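Local coordinates for glutamate racemase (Bacillus anthracis, PDB 2DWU), which is a racemase of the Asp/Glu/Hydantoin family, built of two alpha/beta domains, each around a parallel beta sheet, with D-glutamic acid bound in its pocket, at residues L73-N78 and A86-A91; A80-L85 and I125-Y130. All blocks are in the same frame, centred on the assembly; numbering follows the deposited sequence.

Contact 1. Residues L73-N78 and A86-A91. With DGL (D-glutamic acid), chain H.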
loop_
_atom_site.group_PDB
_atom_site.type_symbol
_atom_site.label_atom_id
_atom_site.label_comp_id
_atom_site.label_asym_id
_atom_site.label_seq_id
_atom_site.Cartn_x
_atom_site.Cartn_y
_atom_site.Cartn_z
ATOM N N LEU B 73 -16.803 -5.257 1.706
ATOM C CA LEU B 73 -17.507 -4.230 0.957
ATOM C C LEU B 73 -16.529 -3.102 0.632
ATOM O O LEU B 73 -15.804 -2.633 1.509
ATOM C CB LEU B 73 -18.665 -3.654 1.800
ATOM C CG LEU B 73 -19.356 -2.432 1.163
ATOM C CD1 LEU B 73 -20.012 -2.822 -0.178
ATOM C CD2 LEU B 73 -20.387 -1.901 2.148
ATOM N N VAL B 74 -16.510 -2.686 -0.632
ATOM C CA VAL B 74 -15.673 -1.545 -1.047
ATOM C C VAL B 74 -16.617 -0.410 -1.464
ATOM O O VAL B 74 -17.515 -0.593 -2.308
ATOM C CB VAL B 74 -14.777 -1.896 -2.246
ATOM C CG1 VAL B 74 -14.034 -0.630 -2.747
ATOM C CG2 VAL B 74 -13.756 -2.964 -1.826
ATOM N N VAL B 75 -16.424 0.754 -0.841
ATOM C CA VAL B 75 -17.200 1.952 -1.181
ATOM C C VAL B 75 -16.265 2.620 -2.174
ATOM O O VAL B 75 -15.305 3.286 -1.824
ATOM C CB VAL B 75 -17.428 2.861 0.052
ATOM C CG1 VAL B 75 -18.243 4.114 -0.363
ATOM C CG2 VAL B 75 -18.203 2.096 1.081
ATOM N N ALA B 76 -16.548 2.378 -3.440
ATOM C CA ALA B 76 -15.707 2.886 -4.510
ATOM C C ALA B 76 -15.849 4.382 -4.778
ATOM O O ALA B 76 -14.950 5.014 -5.369
ATOM C CB ALA B 76 -16.011 2.093 -5.795
ATOM N N CYS B 77 -16.982 4.933 -4.371
ATOM C CA CYS B 77 -17.300 6.348 -4.584
ATOM C C CYS B 77 -16.723 7.203 -3.457
ATOM O O CYS B 77 -17.034 6.961 -2.300
ATOM C CB CYS B 77 -18.826 6.486 -4.613
ATOM S SG CYS B 77 -19.434 8.159 -4.821
ATOM N N ASN B 78 -15.889 8.192 -3.804
ATOM C CA ASN B 78 -15.298 9.048 -2.779
ATOM C C ASN B 78 -16.372 9.864 -2.063
ATOM O O ASN B 78 -16.260 10.091 -0.857
ATOM C CB ASN B 78 -14.242 9.991 -3.401
ATOM C CG ASN B 78 -13.078 9.225 -4.029
ATOM O OD1 ASN B 78 -11.930 9.178 -3.482
ATOM N ND2 ASN B 78 -13.325 8.647 -5.170
ATOM N N ALA B 86 -18.065 5.756 8.000
ATOM C CA ALA B 86 -18.128 5.475 9.435
ATOM C C ALA B 86 -19.400 4.721 9.790
ATOM O O ALA B 86 -19.367 3.765 10.576
ATOM C CB ALA B 86 -18.054 6.778 10.239
ATOM N N ALA B 87 -20.513 5.143 9.207
ATOM C CA ALA B 87 -21.796 4.502 9.486
ATOM C C ALA B 87 -21.799 3.044 9.043
ATOM O O ALA B 87 -22.331 2.164 9.738
ATOM C CB ALA B 87 -22.905 5.256 8.796
ATOM N N LEU B 88 -21.203 2.785 7.885
ATOM C CA LEU B 88 -21.136 1.430 7.354
ATOM C C LEU B 88 -20.227 0.522 8.176
ATOM O O LEU B 88 -20.572 -0.627 8.442
ATOM C CB LEU B 88 -20.643 1.447 5.902
ATOM C CG LEU B 88 -21.613 1.986 4.851
ATOM C CD1 LEU B 88 -20.895 2.106 3.512
ATOM C CD2 LEU B 88 -22.811 1.071 4.740
ATOM N N GLN B 89 -19.069 1.033 8.577
ATOM C CA GLN B 89 -18.126 0.229 9.336
ATOM C C GLN B 89 -18.726 -0.149 10.679
ATOM O O GLN B 89 -18.443 -1.226 11.207
ATOM C CB GLN B 89 -16.807 0.983 9.510
ATOM C CG GLN B 89 -16.113 1.197 8.168
ATOM C CD GLN B 89 -14.762 1.873 8.284
ATOM O OE1 GLN B 89 -14.575 2.789 9.094
ATOM N NE2 GLN B 89 -13.814 1.442 7.449
ATOM N N GLU B 90 -19.567 0.726 11.210
ATOM C CA GLU B 90 -20.225 0.463 12.483
ATOM C C GLU B 90 -21.328 -0.580 12.292
ATOM O O GLU B 90 -21.440 -1.532 13.068
ATOM C CB GLU B 90 -20.839 1.758 13.027
ATOM C CG GLU B 90 -21.449 1.667 14.431
ATOM C CD GLU B 90 -22.643 0.720 14.528
ATOM O OE1 GLU B 90 -23.584 0.838 13.703
ATOM O OE2 GLU B 90 -22.646 -0.141 15.444
ATOM N N ALA B 91 -22.138 -0.395 11.254
ATOM C CA ALA B 91 -23.264 -1.282 10.975
ATOM C C ALA B 91 -22.939 -2.715 10.543
ATOM O O ALA B 91 -23.610 -3.657 10.974
ATOM C CB ALA B 91 -24.176 -0.639 9.940
HETATM N N DGL H . -18.296 8.607 -7.928
HETATM C CA DGL H . -18.264 10.033 -7.473
HETATM C C DGL H . -17.079 10.267 -6.604
HETATM O O DGL H . -16.991 11.244 -5.870
HETATM C CB DGL H . -18.212 10.976 -8.696
HETATM C CG DGL H . -19.640 11.057 -9.285
HETATM C CD DGL H . -20.678 11.614 -8.399
HETATM O OE1 DGL H . -20.744 12.804 -8.086
HETATM O OE2 DGL H . -21.550 10.752 -7.929
HETATM O OXT DGL H . -16.128 9.374 -6.644
#

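Contact 2. Residues A80-L85 and I125-Y130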
loop_
_atom_site.group_PDB
_atom_site.type_symbol
_atom_site.label_atom_id
_atom_site.label_comp_id
_atom_site.label_asym_id
_atom_site.label_seq_id
_atom_site.Cartn_x
_atom_site.Cartn_y
_atom_site.Cartn_z
ATOM N N ALA B 80 -19.554 9.013 -1.606
ATOM C CA ALA B 80 -20.287 8.083 -0.765
ATOM C C ALA B 80 -19.444 7.731 0.458
ATOM O O ALA B 80 -19.965 7.659 1.588
ATOM C CB ALA B 80 -20.632 6.815 -1.585
ATOM N N ALA B 81 -18.136 7.539 0.263
ATOM C CA ALA B 81 -17.287 7.206 1.399
ATOM C C ALA B 81 -17.237 8.352 2.405
ATOM O O ALA B 81 -17.303 8.132 3.620
ATOM C CB ALA B 81 -15.879 6.840 0.951
ATOM N N ALA B 82 -17.127 9.579 1.897
ATOM C CA ALA B 82 -17.069 10.736 2.781
ATOM C C ALA B 82 -18.328 10.833 3.621
ATOM O O ALA B 82 -18.277 11.165 4.813
ATOM C CB ALA B 82 -16.887 12.020 1.944
ATOM N N ALA B 83 -19.466 10.521 3.023
ATOM C CA ALA B 83 -20.706 10.640 3.749
ATOM C C ALA B 83 -21.105 9.475 4.643
ATOM O O ALA B 83 -21.740 9.671 5.684
ATOM C CB ALA B 83 -21.836 10.869 2.741
ATOM N N THR B 84 -20.680 8.264 4.308
ATOM C CA THR B 84 -21.159 7.126 5.091
ATOM C C THR B 84 -20.188 6.053 5.555
ATOM O O THR B 84 -20.603 5.103 6.222
ATOM C CB THR B 84 -22.289 6.415 4.316
ATOM O OG1 THR B 84 -22.742 5.269 5.049
ATOM C CG2 THR B 84 -21.786 5.952 2.975
ATOM N N LEU B 85 -18.908 6.178 5.229
ATOM C CA LEU B 85 -17.972 5.133 5.640
ATOM C C LEU B 85 -18.051 4.761 7.125
ATOM O O LEU B 85 -18.117 3.575 7.457
ATOM C CB LEU B 85 -16.526 5.495 5.278
ATOM C CG LEU B 85 -15.527 4.351 5.561
ATOM C CD1 LEU B 85 -15.800 3.124 4.718
ATOM C CD2 LEU B 85 -14.114 4.874 5.278
ATOM N N ILE B 125 -15.055 17.146 -0.650
ATOM C CA ILE B 125 -14.223 18.186 -0.065
ATOM C C ILE B 125 -14.861 18.829 1.169
ATOM O O ILE B 125 -14.179 19.050 2.182
ATOM C CB ILE B 125 -13.866 19.235 -1.124
ATOM C CG1 ILE B 125 -13.123 18.559 -2.281
ATOM C CG2 ILE B 125 -12.992 20.327 -0.497
ATOM C CD1 ILE B 125 -11.810 17.791 -1.834
ATOM N N GLN B 126 -16.162 19.111 1.120
ATOM C CA GLN B 126 -16.806 19.725 2.278
ATOM C C GLN B 126 -16.812 18.856 3.529
ATOM O O GLN B 126 -16.883 19.378 4.644
ATOM C CB GLN B 126 -18.223 20.172 1.910
ATOM C CG GLN B 126 -18.211 21.309 0.888
ATOM C CD GLN B 126 -17.471 22.548 1.385
ATOM O OE1 GLN B 126 -16.300 22.779 1.046
ATOM N NE2 GLN B 126 -18.149 23.347 2.208
ATOM N N SER B 127 -16.709 17.538 3.368
ATOM C CA SER B 127 -16.694 16.624 4.519
ATOM C C SER B 127 -15.393 16.768 5.310
ATOM O O SER B 127 -15.350 16.432 6.487
ATOM C CB SER B 127 -16.786 15.175 4.037
ATOM O OG SER B 127 -15.542 14.731 3.521
ATOM N N ASN B 128 -14.363 17.262 4.621
ATOM C CA ASN B 128 -13.008 17.425 5.126
ATOM C C ASN B 128 -12.406 16.091 5.562
ATOM O O ASN B 128 -11.471 16.050 6.357
ATOM C CB ASN B 128 -12.941 18.424 6.288
ATOM C CG ASN B 128 -11.573 19.099 6.364
ATOM O OD1 ASN B 128 -10.973 19.429 5.328
ATOM N ND2 ASN B 128 -11.081 19.311 7.578
ATOM N N MET B 129 -12.932 14.985 5.034
ATOM C CA MET B 129 -12.418 13.679 5.439
ATOM C C MET B 129 -10.959 13.453 5.055
ATOM O O MET B 129 -10.231 12.763 5.775
ATOM C CB MET B 129 -13.282 12.536 4.877
ATOM C CG MET B 129 -12.788 11.160 5.324
ATOM S SD MET B 129 -13.895 9.790 4.942
ATOM C CE MET B 129 -15.219 10.260 5.964
ATOM N N TYR B 130 -10.523 14.012 3.926
ATOM C CA TYR B 130 -9.133 13.835 3.535
ATOM C C TYR B 130 -8.194 14.487 4.526
ATOM O O TYR B 130 -7.241 13.851 4.959
ATOM C CB TYR B 130 -8.875 14.359 2.126
ATOM C CG TYR B 130 -9.142 13.301 1.078
ATOM C CD1 TYR B 130 -8.233 12.271 0.871
ATOM C CD2 TYR B 130 -10.314 13.328 0.316
ATOM C CE1 TYR B 130 -8.486 11.265 -0.099
ATOM C CE2 TYR B 130 -10.569 12.350 -0.632
ATOM C CZ TYR B 130 -9.670 11.333 -0.837
ATOM O OH TYR B 130 -9.976 10.375 -1.784
#

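Contact 1. Residues L73-N78 and A86-A91
The carboxylate oxygen OXT of D-glutamic acid takes two hydrogen bonds from N78, one from its backbone N-H and one from its side-chain amide. N78 N lies 3.1 Å from OXT with an N-H...O angle of 148°, and the side-chain ND2 donates to the same OXT over 3.2 Å, at a straighter 165°. With CG of N78 beside its own backbone N (chi1 -62°), the amide folds back so that both donors reach the same oxygen. OD1, at the other end of that amide, is bonded to S211 OG, so the rotation of the group is fixed from both ends. C77 comes just before, in the N-cap position of helix 78-91. Its SG caps a backbone N in the first turn and also lies 3.3 Å from the ligand atom N. The ligand pocket thus meets the strand's C-terminal end.

At the other end of the contact the meeting is purely apolar. L88 reaches from the helix toward the strand with CD1 leading: this methyl lies 3.6 Å from V75 CG2 and 4.3 Å from L73 CD2. V58, F59 and V62 of helix 51-65 also pack on L88. Strand 70-75, helix 78-91 and strand 96-98 form a beta-alpha-beta unit, in which these leucine and valine methyls seat the helix on the sheet. With N78 N at the helix start, the ligand carboxylate probably gains from the positive end of the helix dipole as well as from the two direct bonds.

Contact 2. Residues A80-L85 and I125-Y130
M129 and S127 meet A82 through two differently directed side chains, one long and bent, the other short. In the conformer described here, one of two deposited for M129, the chain runs out extended as far as SD, with CG anti to the backbone N (chi1 -178°), and then turns at chi3 (-65°). The turn sets the methyl CE against the backbone of helix 78-91, 3.4 Å from A82 O and 3.8 Å from A81 O, while SD lies 4.0 Å from A82 CA; these approaches hold for that conformer and are less certain than the one made by S127. S127 points its side chain at the helix too, and its OG touches the methyl CB of A82 at 3.4 Å. The contact joins the two alpha/beta domains of the racemase fold: helix 78-91 follows a strand of the six-stranded parallel sheet, whereas the segment 125-130 follows strand 115-120 of the four-stranded one. Although it abuts a methyl, the hydroxyl has its polar partners on its own side of the contact. S127 OG accepts from M129 N (3.0 Å, 158°), which makes an ST turn between helices 122-127 and 129-137, and it is also hydrogen-bonded to T124 O, just before the segment. I100 of helix 100-110 packs on both A82 and M129.

Overall arrangement
Helix 78-91 is common to both contacts: 86-91 packs on strand 70-75 in contact 1, and 80-85 faces the other domain in contact 2. Their centres lie 10 Å apart, and they touch directly. V75 of contact 1 places CG1 3.5 Å from A81 N and 3.8 Å from A80 CB of contact 2, so V75 turns CG1 to the start of the helix and its other methyl, CG2, to L88 two turns later. A polar approach runs alongside: N78 OD1 and Y130 OH lie 2.9 Å apart, which brings a residue binding D-glutamic acid up against the 125-130 segment. Contact 2 itself stands back from the ligand, the A82 side chain being about 8 Å from it.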